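Local coordinates for protein trans-4-hydroxy-L-proline dehydratase (Clostridioides difficile 70-100-2010, PDB 6VXC) that uses a glycyl radical to dehydrate trans-4-hydroxy-L-proline to (S)-1-pyrroline-5-carboxylate, a step in the anaerobic breakdown of hydroxyproline, at residues Met539-Asp550 and Asp557-Tyr565; Glu657-Thr665 and Met713-Leu722. All coordinates share one frame; numbering follows the deposited sequence.

Interaction 1 (Met539-Asp550 and Asp557-Tyr565); sequences MPCPLMSTIVDD and DYQRGGARY
An Asx turn at Asp557 docks against the N-terminal end of the short helix 542-546, where the carboxylate meets the backbone of Cys541, the N-cap residue. Asp557 OD2 accepts from Cys541 N (3.1 Å), met on its syn side, and from Gln559 N of its own turn, which comes from above the carboxylate plane. With CG anti to the backbone N (chi1 -172°), Asp557 reaches across to the other segment, and its OD1 lies 2.9 Å from Ser545 OG. Ser545 OG accepts a nearly straight hydrogen bond from Tyr558 N (2.6 Å), tying the first turn of the helix to the loop. The Tyr558 ring slots in beside the helix: Met544 CG sits over one face in a CH-pi contact, while Cys541 SG (3.6 Å from Tyr558 CD2) and Val548 CG1 approach the ring edge. At the Met539 end, the Gln559 amide lies nearly in plane with Met539 O, which receives NE2 at 2.8 Å. At the other end Arg564 N bonds to Asp549 O, and the guanidinium grips Asp550 side-on, NE to OD2 (2.9 Å) and NH2 to OD1 (3.0 Å), both on syn lone pairs with the two planes only 26° apart. Asp549 itself turns its carboxylate to Lys462, and Arg564 has a second carboxylate partner, Asp445, at NH1. Helix 276-293 packs on helix 542-546, with Glu293 accepting from the backbone N of Leu543 and Met544; helices 192-205 and 214-248 also pack on it, and the loop leads into strand 565-573.

Interaction 2 (Glu657-Thr665 and Met713-Leu722); sequences EYRVDMLPT and MDHIKTGGTL
The Arg659 guanidinium reaches toward the 713-722 loop, with Lys717 O at 3.6 Å from NH1 in an oblique approach; water 3 lies over one face, and the Glu657 carboxylate stands at the edge, joined by a salt bridge from NH2 to OE2. Water 1 links NH1 to Ile716 O, and water 2 links NE to Thr718 O. The His715 ring meets Thr721 OG1 at its edge, in plane, ND1 to OG1 2.9 Å. The backbones pair: Gly719 N gives a hydrogen bond to Val660 O (2.8 Å), nearly along the C=O axis, and Met662 N one to Gly720 O (3.0 Å). Met662 and Thr721 form a single beta bridge, followed by a weak bond from Leu722 N to Met662 O. An ST turn bends the loop here, Thr718 OG1 accepting from Gly720 N. In the beta/alpha barrel of the glycyl radical enzymes strand 657-661 runs beside strand 565-573, and the 713-722 loop pairs with the C-terminal end of 657-661 and the residues after it. Met662 CG lies alongside Thr721 CG2, both pointing the same way, and its CE reaches Met713 CE at 4.1 Å. Leu722 CD1 packs on Leu663 CB (3.9 Å) and across Pro664 CD. Leu663 and Leu722 come within about 4 Å, side chain to side chain, of Glu456 and Cys454 respectively, the probable proton acceptor and thiyl radical site.

How the interactions relate
From the N terminus, the chain first leaves helix 506-538 and enters interaction 1, which closes a short loop of six residues, mostly the helix 551-554. Residue 565 then starts strand 565-573, a parallel neighbour of strand 657-661 in the barrel, and the chain passes through several helices to reach 657-661. Interaction 2 opens there and closes a loop of 47 residues containing helices 667-673 and 703-711. The two contacts follow in series, neither nested nor crossing, with centres about 24 Å apart and nearest atoms about 8 Å. Interaction 1 ties the end of helix 506-538 and helix 542-546 to the loop that leads into strand 565-573, whereas interaction 2 joins strand 657-661 to the glycyl radical region.

Interaction 1 (Met539-Asp550 and Asp557-Tyr565)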
loop_
_atom_site.group_PDB
_atom_site.type_symbol
_atom_site.label_atom_id
_atom_site.label_comp_id
_atom_site.label_asym_id
_atom_site.label_seq_id
_atom_site.Cartn_x
_atom_site.Cartn_y
_atom_site.Cartn_z
ATOM N N MET A 539 5.360 -18.019 -8.041
ATOM C CA MET A 539 4.687 -17.545 -6.833
ATOM C C MET A 539 3.186 -17.797 -6.868
ATOM O O MET A 539 2.417 -16.905 -6.493
ATOM C CB MET A 539 4.895 -16.045 -6.636
ATOM C CG MET A 539 6.288 -15.581 -6.328
ATOM S SD MET A 539 6.203 -13.782 -6.128
ATOM C CE MET A 539 7.841 -13.292 -6.643
ATOM N N PRO A 540 2.714 -18.956 -7.320
ATOM C CA PRO A 540 1.275 -19.199 -7.246
ATOM C C PRO A 540 0.846 -19.140 -5.793
ATOM O O PRO A 540 1.623 -19.417 -4.884
ATOM C CB PRO A 540 1.110 -20.603 -7.838
ATOM C CG PRO A 540 2.421 -21.259 -7.614
ATOM C CD PRO A 540 3.450 -20.161 -7.744
ATOM N N CYS A 541 -0.377 -18.701 -5.567
ATOM C CA CYS A 541 -0.881 -18.510 -4.209
ATOM C C CYS A 541 -2.211 -19.232 -4.073
ATOM O O CYS A 541 -3.274 -18.607 -4.111
ATOM C CB CYS A 541 -0.985 -17.017 -3.871
ATOM S SG CYS A 541 -1.759 -16.004 -5.173
ATOM N N PRO A 542 -2.187 -20.560 -3.899
ATOM C CA PRO A 542 -3.456 -21.305 -3.794
ATOM C C PRO A 542 -4.336 -20.840 -2.646
ATOM O O PRO A 542 -5.563 -20.849 -2.794
ATOM C CB PRO A 542 -3.020 -22.764 -3.586
ATOM C CG PRO A 542 -1.554 -22.796 -3.803
ATOM C CD PRO A 542 -1.006 -21.407 -3.703
ATOM N N LEU A 543 -3.775 -20.429 -1.510
ATOM C CA LEU A 543 -4.659 -19.974 -0.437
ATOM C C LEU A 543 -5.414 -18.719 -0.866
ATOM O O LEU A 543 -6.645 -18.692 -0.841
ATOM C CB LEU A 543 -3.886 -19.733 0.865
ATOM C CG LEU A 543 -4.736 -19.176 2.022
ATOM C CD1 LEU A 543 -5.877 -20.151 2.367
ATOM C CD2 LEU A 543 -3.895 -18.888 3.287
ATOM N N MET A 544 -4.705 -17.693 -1.340
ATOM C CA MET A 544 -5.416 -16.492 -1.778
ATOM C C MET A 544 -6.463 -16.821 -2.842
ATOM O O MET A 544 -7.561 -16.251 -2.840
ATOM C CB MET A 544 -4.436 -15.438 -2.298
ATOM C CG MET A 544 -5.112 -14.138 -2.757
ATOM S SD MET A 544 -5.731 -13.157 -1.359
ATOM C CE MET A 544 -4.169 -12.615 -0.679
ATOM N N SER A 545 -6.151 -17.757 -3.744
ATOM C CA SER A 545 -7.086 -18.081 -4.813
ATOM C C SER A 545 -8.417 -18.598 -4.276
ATOM O O SER A 545 -9.453 -18.395 -4.913
ATOM C CB SER A 545 -6.461 -19.096 -5.772
ATOM O OG SER A 545 -5.273 -18.581 -6.352
ATOM N N THR A 546 -8.419 -19.280 -3.125
ATOM C CA THR A 546 -9.665 -19.864 -2.631
ATOM C C THR A 546 -10.703 -18.812 -2.267
ATOM O O THR A 546 -11.895 -19.123 -2.256
ATOM C CB THR A 546 -9.420 -20.754 -1.405
ATOM O OG1 THR A 546 -8.926 -19.951 -0.320
ATOM C CG2 THR A 546 -8.428 -21.910 -1.722
ATOM N N ILE A 547 -10.296 -17.573 -1.993
ATOM C CA ILE A 547 -11.226 -16.572 -1.495
ATOM C C ILE A 547 -11.399 -15.395 -2.454
ATOM O O ILE A 547 -11.970 -14.385 -2.071
ATOM C CB ILE A 547 -10.808 -16.068 -0.100
ATOM C CG1 ILE A 547 -9.404 -15.478 -0.171
ATOM C CG2 ILE A 547 -10.944 -17.187 0.944
ATOM C CD1 ILE A 547 -8.983 -14.728 1.076
ATOM N N VAL A 548 -10.892 -15.513 -3.654
ATOM C CA VAL A 548 -11.008 -14.472 -4.613
ATOM C C VAL A 548 -11.843 -14.874 -5.816
ATOM O O VAL A 548 -11.511 -15.805 -6.519
ATOM C CB VAL A 548 -9.639 -13.988 -5.123
ATOM C CG1 VAL A 548 -9.827 -13.113 -6.337
ATOM C CG2 VAL A 548 -8.811 -13.325 -4.066
ATOM N N ASP A 549 -12.895 -14.119 -6.049
ATOM C CA ASP A 549 -13.728 -14.343 -7.185
ATOM C C ASP A 549 -13.043 -14.325 -8.523
ATOM O O ASP A 549 -12.434 -13.408 -8.961
ATOM C CB ASP A 549 -14.967 -13.496 -7.256
ATOM C CG ASP A 549 -16.008 -13.901 -6.264
ATOM O OD1 ASP A 549 -16.050 -15.035 -5.876
ATOM O OD2 ASP A 549 -16.778 -13.056 -5.919
ATOM N N ASP A 550 -13.457 -15.470 -8.989
ATOM C CA ASP A 550 -13.453 -16.399 -10.019
ATOM C C ASP A 550 -12.397 -17.477 -10.023
ATOM O O ASP A 550 -12.486 -18.300 -10.856
ATOM C CB ASP A 550 -14.193 -16.039 -11.305
ATOM C CG ASP A 550 -15.261 -14.980 -11.113
ATOM O OD1 ASP A 550 -15.999 -14.996 -10.163
ATOM O OD2 ASP A 550 -15.318 -14.117 -11.939
ATOM N N ASP A 557 -5.342 -19.979 -10.805
ATOM C CA ASP A 557 -4.742 -19.358 -9.637
ATOM C C ASP A 557 -4.806 -17.825 -9.731
ATOM O O ASP A 557 -4.697 -17.232 -10.810
ATOM C CB ASP A 557 -3.297 -19.826 -9.498
ATOM C CG ASP A 557 -2.664 -19.387 -8.195
ATOM O OD1 ASP A 557 -2.934 -20.022 -7.158
ATOM O OD2 ASP A 557 -1.920 -18.383 -8.208
ATOM N N TYR A 558 -4.959 -17.187 -8.572
ATOM C CA TYR A 558 -5.010 -15.725 -8.504
ATOM C C TYR A 558 -3.782 -15.086 -9.140
ATOM O O TYR A 558 -3.887 -14.045 -9.797
ATOM C CB TYR A 558 -5.159 -15.294 -7.039
ATOM C CG TYR A 558 -5.050 -13.811 -6.765
ATOM C CD1 TYR A 558 -6.154 -12.986 -6.855
ATOM C CD2 TYR A 558 -3.847 -13.253 -6.348
ATOM C CE1 TYR A 558 -6.055 -11.628 -6.580
ATOM C CE2 TYR A 558 -3.739 -11.912 -6.075
ATOM C CZ TYR A 558 -4.838 -11.105 -6.192
ATOM O OH TYR A 558 -4.692 -9.775 -5.911
ATOM N N GLN A 559 -2.611 -15.703 -8.975
ATOM C CA GLN A 559 -1.381 -15.119 -9.499
ATOM C C GLN A 559 -1.245 -15.256 -11.012
ATOM O O GLN A 559 -0.287 -14.731 -11.572
ATOM C CB GLN A 559 -0.163 -15.736 -8.815
ATOM C CG GLN A 559 0.993 -14.767 -8.565
ATOM C CD GLN A 559 0.776 -13.892 -7.332
ATOM O OE1 GLN A 559 0.058 -12.897 -7.384
ATOM N NE2 GLN A 559 1.400 -14.268 -6.216
ATOM N N ARG A 560 -2.167 -15.918 -11.703
ATOM C CA ARG A 560 -2.047 -15.954 -13.155
ATOM C C ARG A 560 -3.359 -15.604 -13.845
ATOM O O ARG A 560 -3.585 -16.012 -14.984
ATOM C CB ARG A 560 -1.515 -17.302 -13.650
ATOM C CG ARG A 560 -2.440 -18.505 -13.503
ATOM C CD ARG A 560 -1.763 -19.794 -14.022
ATOM N NE ARG A 560 -2.658 -20.946 -13.952
ATOM C CZ ARG A 560 -3.490 -21.315 -14.919
ATOM N NH1 ARG A 560 -3.546 -20.628 -16.051
ATOM N NH2 ARG A 560 -4.264 -22.382 -14.758
ATOM N N GLY A 561 -4.219 -14.829 -13.185
ATOM C CA GLY A 561 -5.391 -14.276 -13.824
ATOM C C GLY A 561 -6.729 -14.844 -13.400
ATOM O O GLY A 561 -7.720 -14.595 -14.085
ATOM N N GLY A 562 -6.789 -15.620 -12.318
ATOM C CA GLY A 562 -8.054 -16.175 -11.859
ATOM C C GLY A 562 -9.066 -15.147 -11.367
ATOM O O GLY A 562 -10.267 -15.432 -11.357
ATOM N N ALA A 563 -8.613 -13.970 -10.946
ATOM C CA ALA A 563 -9.538 -12.944 -10.483
ATOM C C ALA A 563 -10.495 -12.529 -11.598
ATOM O O ALA A 563 -10.160 -12.581 -12.786
ATOM C CB ALA A 563 -8.765 -11.720 -9.996
ATOM N N ARG A 564 -11.698 -12.092 -11.206
ATOM C CA ARG A 564 -12.656 -11.615 -12.202
ATOM C C ARG A 564 -12.090 -10.438 -12.990
ATOM O O ARG A 564 -12.322 -10.320 -14.194
ATOM C CB ARG A 564 -13.982 -11.214 -11.547
ATOM C CG ARG A 564 -15.044 -10.707 -12.531
ATOM C CD ARG A 564 -16.401 -10.508 -11.827
ATOM N NE ARG A 564 -16.852 -11.744 -11.196
ATOM C CZ ARG A 564 -17.913 -11.868 -10.398
ATOM N NH1 ARG A 564 -18.673 -10.815 -10.100
ATOM N NH2 ARG A 564 -18.208 -13.060 -9.886
ATOM N N TYR A 565 -11.387 -9.542 -12.318
ATOM C CA TYR A 565 -10.799 -8.373 -12.948
ATOM C C TYR A 565 -9.293 -8.385 -12.743
ATOM O O TYR A 565 -8.806 -8.774 -11.680
ATOM C CB TYR A 565 -11.396 -7.077 -12.378
ATOM C CG TYR A 565 -12.915 -7.009 -12.437
ATOM C CD1 TYR A 565 -13.579 -6.697 -13.628
ATOM C CD2 TYR A 565 -13.675 -7.230 -11.302
ATOM C CE1 TYR A 565 -14.945 -6.617 -13.679
ATOM C CE2 TYR A 565 -15.056 -7.168 -11.338
ATOM C CZ TYR A 565 -15.690 -6.856 -12.527
ATOM O OH TYR A 565 -17.057 -6.771 -12.571
#

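Interaction 2 (Glu657-Thr665 and Met713-Leu722)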
loop_
_atom_site.group_PDB
_atom_site.type_symbol
_atom_site.label_atom_id
_atom_site.label_comp_id
_atom_site.label_asym_id
_atom_site.label_seq_id
_atom_site.Cartn_x
_atom_site.Cartn_y
_atom_site.Cartn_z
ATOM N N GLU A 657 -5.280 -5.239 -18.326
ATOM C CA GLU A 657 -4.664 -4.089 -18.976
ATOM C C GLU A 657 -3.983 -3.201 -17.939
ATOM O O GLU A 657 -4.267 -3.269 -16.739
ATOM C CB GLU A 657 -5.682 -3.264 -19.761
ATOM C CG GLU A 657 -6.568 -2.425 -18.879
ATOM C CD GLU A 657 -7.534 -1.521 -19.649
ATOM O OE1 GLU A 657 -7.535 -1.553 -20.904
ATOM O OE2 GLU A 657 -8.302 -0.785 -18.982
ATOM N N TYR A 658 -3.082 -2.353 -18.433
ATOM C CA TYR A 658 -2.406 -1.372 -17.604
ATOM C C TYR A 658 -3.280 -0.145 -17.414
ATOM O O TYR A 658 -4.065 0.231 -18.295
ATOM C CB TYR A 658 -1.062 -0.955 -18.219
ATOM C CG TYR A 658 0.028 -1.877 -17.794
ATOM C CD1 TYR A 658 0.253 -3.068 -18.477
ATOM C CD2 TYR A 658 0.798 -1.601 -16.676
ATOM C CE1 TYR A 658 1.223 -3.927 -18.080
ATOM C CE2 TYR A 658 1.787 -2.472 -16.261
ATOM C CZ TYR A 658 1.987 -3.635 -16.975
ATOM O OH TYR A 658 2.952 -4.510 -16.574
ATOM N N ARG A 659 -3.168 0.446 -16.230
ATOM C CA ARG A 659 -3.820 1.702 -15.905
ATOM C C ARG A 659 -2.865 2.532 -15.048
ATOM O O ARG A 659 -1.763 2.104 -14.714
ATOM C CB ARG A 659 -5.168 1.464 -15.207
ATOM C CG ARG A 659 -6.158 0.592 -16.028
ATOM C CD ARG A 659 -7.562 0.550 -15.416
ATOM N NE ARG A 659 -8.198 1.859 -15.514
ATOM C CZ ARG A 659 -8.692 2.372 -16.637
ATOM N NH1 ARG A 659 -9.250 3.581 -16.626
ATOM N NH2 ARG A 659 -8.653 1.667 -17.763
ATOM N N VAL A 660 -3.316 3.708 -14.641
ATOM C CA VAL A 660 -2.437 4.726 -14.093
ATOM C C VAL A 660 -2.955 5.143 -12.720
ATOM O O VAL A 660 -4.168 5.184 -12.502
ATOM C CB VAL A 660 -2.379 5.884 -15.117
ATOM C CG1 VAL A 660 -2.656 7.208 -14.532
ATOM C CG2 VAL A 660 -1.080 5.803 -15.976
ATOM N N ASP A 661 -2.034 5.384 -11.779
ATOM C CA ASP A 661 -2.346 6.032 -10.505
ATOM C C ASP A 661 -1.183 6.950 -10.115
ATOM O O ASP A 661 -0.125 6.944 -10.750
ATOM C CB ASP A 661 -2.687 5.000 -9.393
ATOM C CG ASP A 661 -1.579 3.986 -9.131
ATOM O OD1 ASP A 661 -0.429 4.266 -9.506
ATOM O OD2 ASP A 661 -1.851 2.900 -8.525
ATOM N N MET A 662 -1.389 7.755 -9.065
ATOM C CA MET A 662 -0.460 8.827 -8.702
ATOM C C MET A 662 -0.270 8.843 -7.188
ATOM O O MET A 662 -1.077 9.447 -6.468
ATOM C CB MET A 662 -0.985 10.167 -9.197
ATOM C CG MET A 662 -1.529 10.085 -10.617
ATOM S SD MET A 662 -0.200 10.215 -11.813
ATOM C CE MET A 662 0.129 11.961 -11.636
ATOM N N LEU A 663 0.796 8.205 -6.714
ATOM C CA LEU A 663 1.153 8.216 -5.301
ATOM C C LEU A 663 2.649 7.953 -5.171
ATOM O O LEU A 663 3.262 7.390 -6.081
ATOM C CB LEU A 663 0.337 7.183 -4.499
ATOM C CG LEU A 663 0.264 5.653 -4.680
ATOM C CD1 LEU A 663 -0.092 5.275 -6.093
ATOM C CD2 LEU A 663 1.480 4.904 -4.192
ATOM N N PRO A 664 3.276 8.401 -4.070
ATOM C CA PRO A 664 4.738 8.275 -3.946
ATOM C C PRO A 664 5.229 7.377 -2.809
ATOM O O PRO A 664 6.387 6.956 -2.832
ATOM C CB PRO A 664 5.158 9.722 -3.677
ATOM C CG PRO A 664 4.023 10.207 -2.740
ATOM C CD PRO A 664 2.757 9.470 -3.193
ATOM N N THR A 665 4.399 7.120 -1.792
ATOM C CA THR A 665 4.870 6.617 -0.498
ATOM C C THR A 665 6.104 7.419 -0.062
ATOM O O THR A 665 5.983 8.621 0.176
ATOM C CB THR A 665 5.125 5.102 -0.545
ATOM O OG1 THR A 665 3.979 4.442 -1.105
ATOM C CG2 THR A 665 5.374 4.558 0.861
ATOM N N MET A 713 -7.330 17.570 -12.928
ATOM C CA MET A 713 -6.896 16.233 -13.285
ATOM C C MET A 713 -8.112 15.305 -13.306
ATOM O O MET A 713 -8.977 15.380 -12.431
ATOM C CB MET A 713 -5.852 15.761 -12.269
ATOM C CG MET A 713 -5.231 14.415 -12.517
ATOM S SD MET A 713 -4.085 13.941 -11.207
ATOM C CE MET A 713 -2.671 14.945 -11.654
ATOM N N ASP A 714 -8.186 14.433 -14.316
ATOM C CA ASP A 714 -9.366 13.575 -14.456
ATOM C C ASP A 714 -9.178 12.334 -13.585
ATOM O O ASP A 714 -8.688 11.296 -14.029
ATOM C CB ASP A 714 -9.624 13.210 -15.915
ATOM C CG ASP A 714 -11.040 12.676 -16.128
ATOM O OD1 ASP A 714 -11.752 12.488 -15.118
ATOM O OD2 ASP A 714 -11.453 12.465 -17.284
ATOM N N HIS A 715 -9.604 12.443 -12.327
ATOM C CA HIS A 715 -9.444 11.345 -11.385
ATOM C C HIS A 715 -10.175 10.088 -11.837
ATOM O O HIS A 715 -9.724 8.980 -11.543
ATOM C CB HIS A 715 -9.930 11.783 -9.999
ATOM C CG HIS A 715 -9.244 13.016 -9.513
ATOM N ND1 HIS A 715 -8.106 12.973 -8.748
ATOM C CD2 HIS A 715 -9.493 14.328 -9.744
ATOM C CE1 HIS A 715 -7.681 14.204 -8.518
ATOM N NE2 HIS A 715 -8.509 15.046 -9.108
ATOM N N ILE A 716 -11.279 10.235 -12.570
ATOM C CA ILE A 716 -12.074 9.064 -12.921
ATOM C C ILE A 716 -11.294 8.109 -13.818
ATOM O O ILE A 716 -11.553 6.901 -13.814
ATOM C CB ILE A 716 -13.403 9.482 -13.569
ATOM C CG1 ILE A 716 -14.148 10.471 -12.674
ATOM C CG2 ILE A 716 -14.242 8.249 -13.881
ATOM C CD1 ILE A 716 -14.219 10.041 -11.247
ATOM N N LYS A 717 -10.341 8.625 -14.592
ATOM C CA LYS A 717 -9.515 7.832 -15.503
ATOM C C LYS A 717 -8.311 7.188 -14.831
ATOM O O LYS A 717 -7.502 6.575 -15.528
ATOM C CB LYS A 717 -9.042 8.705 -16.665
ATOM C CG LYS A 717 -10.162 9.127 -17.587
ATOM C CD LYS A 717 -9.640 9.997 -18.729
ATOM C CE LYS A 717 -10.797 10.431 -19.624
ATOM N NZ LYS A 717 -10.364 11.411 -20.649
ATOM N N THR A 718 -8.174 7.302 -13.512
ATOM C CA THR A 718 -7.069 6.709 -12.777
ATOM C C THR A 718 -7.574 5.605 -11.855
ATOM O O THR A 718 -8.778 5.405 -11.668
ATOM C CB THR A 718 -6.333 7.741 -11.924
ATOM O OG1 THR A 718 -7.121 8.038 -10.764
ATOM C CG2 THR A 718 -6.040 9.037 -12.708
ATOM N N GLY A 719 -6.619 4.902 -11.250
ATOM C CA GLY A 719 -6.907 4.025 -10.137
ATOM C C GLY A 719 -6.580 4.685 -8.810
ATOM O O GLY A 719 -6.203 4.001 -7.854
ATOM N N GLY A 720 -6.654 6.021 -8.757
ATOM C CA GLY A 720 -6.447 6.744 -7.519
ATOM C C GLY A 720 -5.327 7.776 -7.557
ATOM O O GLY A 720 -4.299 7.569 -8.211
ATOM N N THR A 721 -5.516 8.888 -6.841
ATOM C CA THR A 721 -4.527 9.951 -6.714
ATOM C C THR A 721 -4.423 10.352 -5.246
ATOM O O THR A 721 -5.399 10.246 -4.495
ATOM C CB THR A 721 -4.901 11.195 -7.523
ATOM O OG1 THR A 721 -6.126 11.730 -7.009
ATOM C CG2 THR A 721 -5.042 10.874 -9.022
ATOM N N LEU A 722 -3.257 10.861 -4.852
ATOM C CA LEU A 722 -2.972 11.147 -3.453
ATOM C C LEU A 722 -2.768 12.648 -3.255
ATOM O O LEU A 722 -1.879 13.242 -3.869
ATOM C CB LEU A 722 -1.739 10.371 -3.006
ATOM C CG LEU A 722 -1.505 10.301 -1.503
ATOM C CD1 LEU A 722 -0.662 9.063 -1.205
ATOM C CD2 LEU A 722 -0.837 11.551 -0.985
HETATM O O HOH W 1 -10.414 4.234 -14.060
HETATM O O HOH W 2 -8.697 2.280 -12.498
HETATM O O HOH W 3 -5.646 4.597 -16.335
#